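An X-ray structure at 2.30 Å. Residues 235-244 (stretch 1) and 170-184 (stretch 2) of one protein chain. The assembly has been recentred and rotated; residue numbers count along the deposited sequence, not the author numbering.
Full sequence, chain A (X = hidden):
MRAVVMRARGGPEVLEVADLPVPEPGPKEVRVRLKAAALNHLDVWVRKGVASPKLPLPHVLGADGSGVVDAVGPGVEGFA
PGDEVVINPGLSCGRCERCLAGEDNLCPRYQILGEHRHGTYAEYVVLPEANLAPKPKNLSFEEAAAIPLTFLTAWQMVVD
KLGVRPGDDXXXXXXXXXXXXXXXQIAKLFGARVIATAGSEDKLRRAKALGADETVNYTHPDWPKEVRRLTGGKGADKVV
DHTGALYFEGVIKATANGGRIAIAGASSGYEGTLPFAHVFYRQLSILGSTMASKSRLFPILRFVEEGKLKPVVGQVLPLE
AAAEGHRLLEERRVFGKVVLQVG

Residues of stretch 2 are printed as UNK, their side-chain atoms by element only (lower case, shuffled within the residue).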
# COMPACT_ATOMS: atom_id res chain seq x y z
N GLY A 235 8.22 -21.96 9.16
CA GLY A 235 7.74 -21.17 10.29
C GLY A 235 6.51 -20.35 9.93
O GLY A 235 6.13 -20.31 8.76
N ALA A 236 5.88 -19.71 10.90
CA ALA A 236 4.69 -18.91 10.62
C ALA A 236 5.03 -17.58 9.94
O ALA A 236 6.02 -16.93 10.29
CB ALA A 236 3.90 -18.66 11.90
N ASP A 237 4.21 -17.18 8.99
CA ASP A 237 4.42 -15.93 8.26
C ASP A 237 3.96 -14.73 9.07
O ASP A 237 4.65 -13.72 9.14
CB ASP A 237 3.65 -15.96 6.95
CG ASP A 237 4.10 -17.05 6.04
OD1 ASP A 237 5.23 -16.96 5.51
OD2 ASP A 237 3.33 -18.02 5.85
N LYS A 238 2.78 -14.86 9.67
CA LYS A 238 2.18 -13.81 10.49
C LYS A 238 1.87 -14.33 11.88
O LYS A 238 1.40 -15.46 12.01
CB LYS A 238 0.88 -13.29 9.86
CG LYS A 238 1.06 -12.21 8.81
CD LYS A 238 1.92 -12.67 7.66
CE LYS A 238 2.13 -11.55 6.65
NZ LYS A 238 1.01 -11.38 5.68
N VAL A 239 2.12 -13.52 12.90
CA VAL A 239 1.86 -13.93 14.27
C VAL A 239 1.05 -12.92 15.09
O VAL A 239 1.38 -11.74 15.13
CB VAL A 239 3.17 -14.21 15.02
CG1 VAL A 239 2.87 -14.66 16.44
CG2 VAL A 239 3.96 -15.27 14.27
N VAL A 240 0.00 -13.40 15.75
CA VAL A 240 -0.82 -12.54 16.60
C VAL A 240 -0.52 -12.91 18.04
O VAL A 240 -0.83 -14.02 18.48
CB VAL A 240 -2.31 -12.76 16.35
CG1 VAL A 240 -3.11 -11.82 17.23
CG2 VAL A 240 -2.63 -12.53 14.88
N ASP A 241 0.07 -11.98 18.78
CA ASP A 241 0.43 -12.22 20.16
C ASP A 241 -0.16 -11.16 21.10
O ASP A 241 -0.07 -9.97 20.81
CB ASP A 241 1.95 -12.24 20.29
CG ASP A 241 2.40 -12.77 21.63
OD1 ASP A 241 3.61 -12.74 21.91
OD2 ASP A 241 1.54 -13.23 22.39
N HIS A 242 -0.76 -11.58 22.21
CA HIS A 242 -1.32 -10.60 23.14
C HIS A 242 -0.75 -10.83 24.53
O HIS A 242 -1.20 -10.23 25.50
CB HIS A 242 -2.84 -10.72 23.21
CG HIS A 242 -3.32 -11.98 23.86
ND1 HIS A 242 -3.33 -13.19 23.20
CD2 HIS A 242 -3.75 -12.23 25.11
CE1 HIS A 242 -3.75 -14.13 24.02
NE2 HIS A 242 -4.01 -13.58 25.19
N THR A 243 0.24 -11.70 24.62
CA THR A 243 0.85 -11.99 25.90
C THR A 243 2.30 -11.53 25.90
O THR A 243 2.67 -10.61 26.64
CB THR A 243 0.77 -13.50 26.22
OG1 THR A 243 1.44 -14.25 25.20
CG2 THR A 243 -0.69 -13.93 26.28
N GLY A 244 3.12 -12.15 25.06
CA GLY A 244 4.53 -11.79 24.96
C GLY A 244 5.21 -11.72 26.31
O GLY A 244 4.66 -12.15 27.33
N UNK A 170 -0.78 -18.16 9.67
CA UNK A 170 -0.93 -17.26 10.80
C UNK A 170 -0.86 -18.05 12.11
O UNK A 170 -1.47 -19.11 12.24
c UNK A 170 -2.28 -16.51 10.73
c UNK A 170 -2.37 -15.69 9.46
c UNK A 170 -2.44 -15.61 11.94
N UNK A 171 -0.08 -17.55 13.06
CA UNK A 171 0.05 -18.18 14.37
C UNK A 171 -0.62 -17.27 15.38
O UNK A 171 -0.29 -16.08 15.48
c UNK A 171 1.50 -20.27 16.40
c UNK A 171 1.90 -18.81 16.17
c UNK A 171 3.40 -18.64 16.38
c UNK A 171 1.53 -18.36 14.73
N UNK A 172 -1.59 -17.82 16.12
CA UNK A 172 -2.30 -17.06 17.15
C UNK A 172 -1.90 -17.65 18.52
O UNK A 172 -2.00 -18.85 18.73
c UNK A 172 -3.82 -17.19 16.99
c UNK A 172 -4.24 -16.74 15.60
c UNK A 172 -4.53 -16.35 18.06
N UNK A 173 -1.46 -16.79 19.44
CA UNK A 173 -1.03 -17.22 20.76
C UNK A 173 -2.12 -17.26 21.82
O UNK A 173 -3.01 -16.41 21.86
c UNK A 173 0.11 -16.34 21.27
c UNK A 173 1.39 -16.42 20.47
s UNK A 173 2.17 -18.04 20.60
c UNK A 173 3.25 -17.77 22.04
N UNK A 174 -2.03 -18.28 22.68
CA UNK A 174 -2.97 -18.46 23.79
C UNK A 174 -4.43 -18.31 23.40
O UNK A 174 -5.02 -17.26 23.61
c UNK A 174 -2.63 -17.48 24.91
N UNK A 175 -5.03 -19.37 22.88
CA UNK A 175 -6.42 -19.34 22.46
C UNK A 175 -7.41 -19.14 23.61
O UNK A 175 -7.18 -19.62 24.72
c UNK A 175 -6.77 -20.60 21.69
N UNK A 176 -8.50 -18.43 23.34
CA UNK A 176 -9.52 -18.17 24.34
C UNK A 176 -9.27 -16.96 25.21
O UNK A 176 -10.18 -16.42 25.84
N UNK A 177 -8.01 -16.54 25.24
CA UNK A 177 -7.61 -15.40 26.05
C UNK A 177 -7.28 -14.17 25.20
O UNK A 177 -6.59 -14.26 24.18
c UNK A 177 -6.40 -15.81 26.89
o UNK A 177 -6.04 -14.82 27.85
N UNK A 178 -7.78 -13.02 25.64
CA UNK A 178 -7.54 -11.77 24.94
C UNK A 178 -8.21 -11.65 23.58
O UNK A 178 -9.42 -11.81 23.45
N UNK A 179 -7.40 -11.37 22.56
CA UNK A 179 -7.92 -11.22 21.22
C UNK A 179 -7.78 -12.45 20.33
O UNK A 179 -8.10 -12.40 19.15
c UNK A 179 -5.72 -10.20 20.60
c UNK A 179 -7.65 -8.73 21.19
c UNK A 179 -7.23 -10.03 20.52
N UNK A 180 -7.30 -13.55 20.90
CA UNK A 180 -7.11 -14.77 20.12
C UNK A 180 -8.40 -15.29 19.47
O UNK A 180 -8.40 -15.65 18.29
o UNK A 180 -7.28 -16.14 22.13
c UNK A 180 -6.50 -15.87 20.99
N UNK A 181 -9.49 -15.33 20.23
CA UNK A 181 -10.76 -15.80 19.72
C UNK A 181 -11.13 -15.06 18.44
O UNK A 181 -11.50 -15.69 17.43
c UNK A 181 -11.72 -16.65 21.87
c UNK A 181 -11.89 -15.62 20.77
c UNK A 181 -13.25 -15.76 20.12
N UNK A 182 -11.03 -13.74 18.47
CA UNK A 182 -11.35 -12.93 17.29
C UNK A 182 -10.28 -13.05 16.19
O UNK A 182 -10.61 -13.09 15.01
c UNK A 182 -11.51 -11.45 17.71
N UNK A 183 -9.01 -13.12 16.60
CA UNK A 183 -7.91 -13.23 15.65
C UNK A 183 -7.91 -14.52 14.84
O UNK A 183 -7.53 -14.53 13.67
c UNK A 183 -6.58 -13.09 16.37
N UNK A 184 -8.33 -15.61 15.46
CA UNK A 184 -8.36 -16.87 14.75
C UNK A 184 -9.39 -16.81 13.62
O UNK A 184 -9.12 -17.22 12.49
c UNK A 184 -8.65 -18.02 15.73
c UNK A 184 -7.46 -18.15 16.69
c UNK A 184 -7.63 -19.13 17.80
c UNK A 184 -8.88 -19.33 14.97

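Position 170 carries three side-chain carbons, one bearing the other two, directly on the strand; its CA lies 3.2 Å from Lys238 O, and a branch carbon comes 4.3 Å from Val240 CG2. This is Val170. Position 171 has four carbons forked at the second, the pattern of leucine. The CB of Leu171 packs 3.7 Å from Ala236 CB and 4.0 Å from Val239 CG2, while its N donates to Lys238 O (2.8 Å) and its O accepts from Val240 N (2.7 Å). At 172 the three-carbon fork returns, on the same face as Val170 and with one branch 4.5 Å from Val240 CB: Val172.

Position 173 holds an unbranched chain of two carbons, a sulfur and a terminal carbon, hence Met173. Its N donates to Val240 O (3.0 Å), and its CB lies 3.6 Å from Asp241 OD2. A single carbon at 174, 3.6 Å from His242 CE1, makes Ala174. Position 175 also has one carbon, but it points away from stretch 1; it is Ala175. Position 176 has no side-chain atom and phi is 86°, where a CB would jam against the preceding carbonyl: Gly176.

At 177 one carbon leads to one oxygen, which lies 3.6 Å from His242 NE2. The pair could fit serine or cysteine in shape, but the element settles Ser177. Position 178 is bare again. Its CA sits over the His242 ring, 4.2 Å from the centroid, and a CB there would fall 2.4 Å from His242 CD2; it is Gly178. Position 179 bears a three-carbon fork with one branch 3.9 Å from His242 CB, giving Val179.

The helix opens at 180, whose carbon and oxygen identify Ser180; CB is 4.4 Å from His242 CE1. Position 181 has a three-carbon fork out of reach of stretch 1, Val181, and 182 a lone carbon equally remote, Ala182. The lone carbon of 183 turns back to within 3.8 Å of Val240 CG1: Ala183. Four carbons at 184, forked at the first with one arm two carbons long, give Ile184, which makes no contact.

The contact rests on two parallel strands joined by three backbone hydrogen bonds. Alternation puts Val170, Val172 and Val240 on one face, where Ala183 of the helix covers Val240, and Leu171 with Val239 on the other. Beyond the strands, the loop wraps around His242: Gly178 lies over a ring face, whereas the carbonyls of Met173 and Ala174 lie at its edge. His242 is poorly ordered, so these details are less certain than the strand pairing.

Stretch 2, residues 170-184: VLVMAAGSGVSVAAI
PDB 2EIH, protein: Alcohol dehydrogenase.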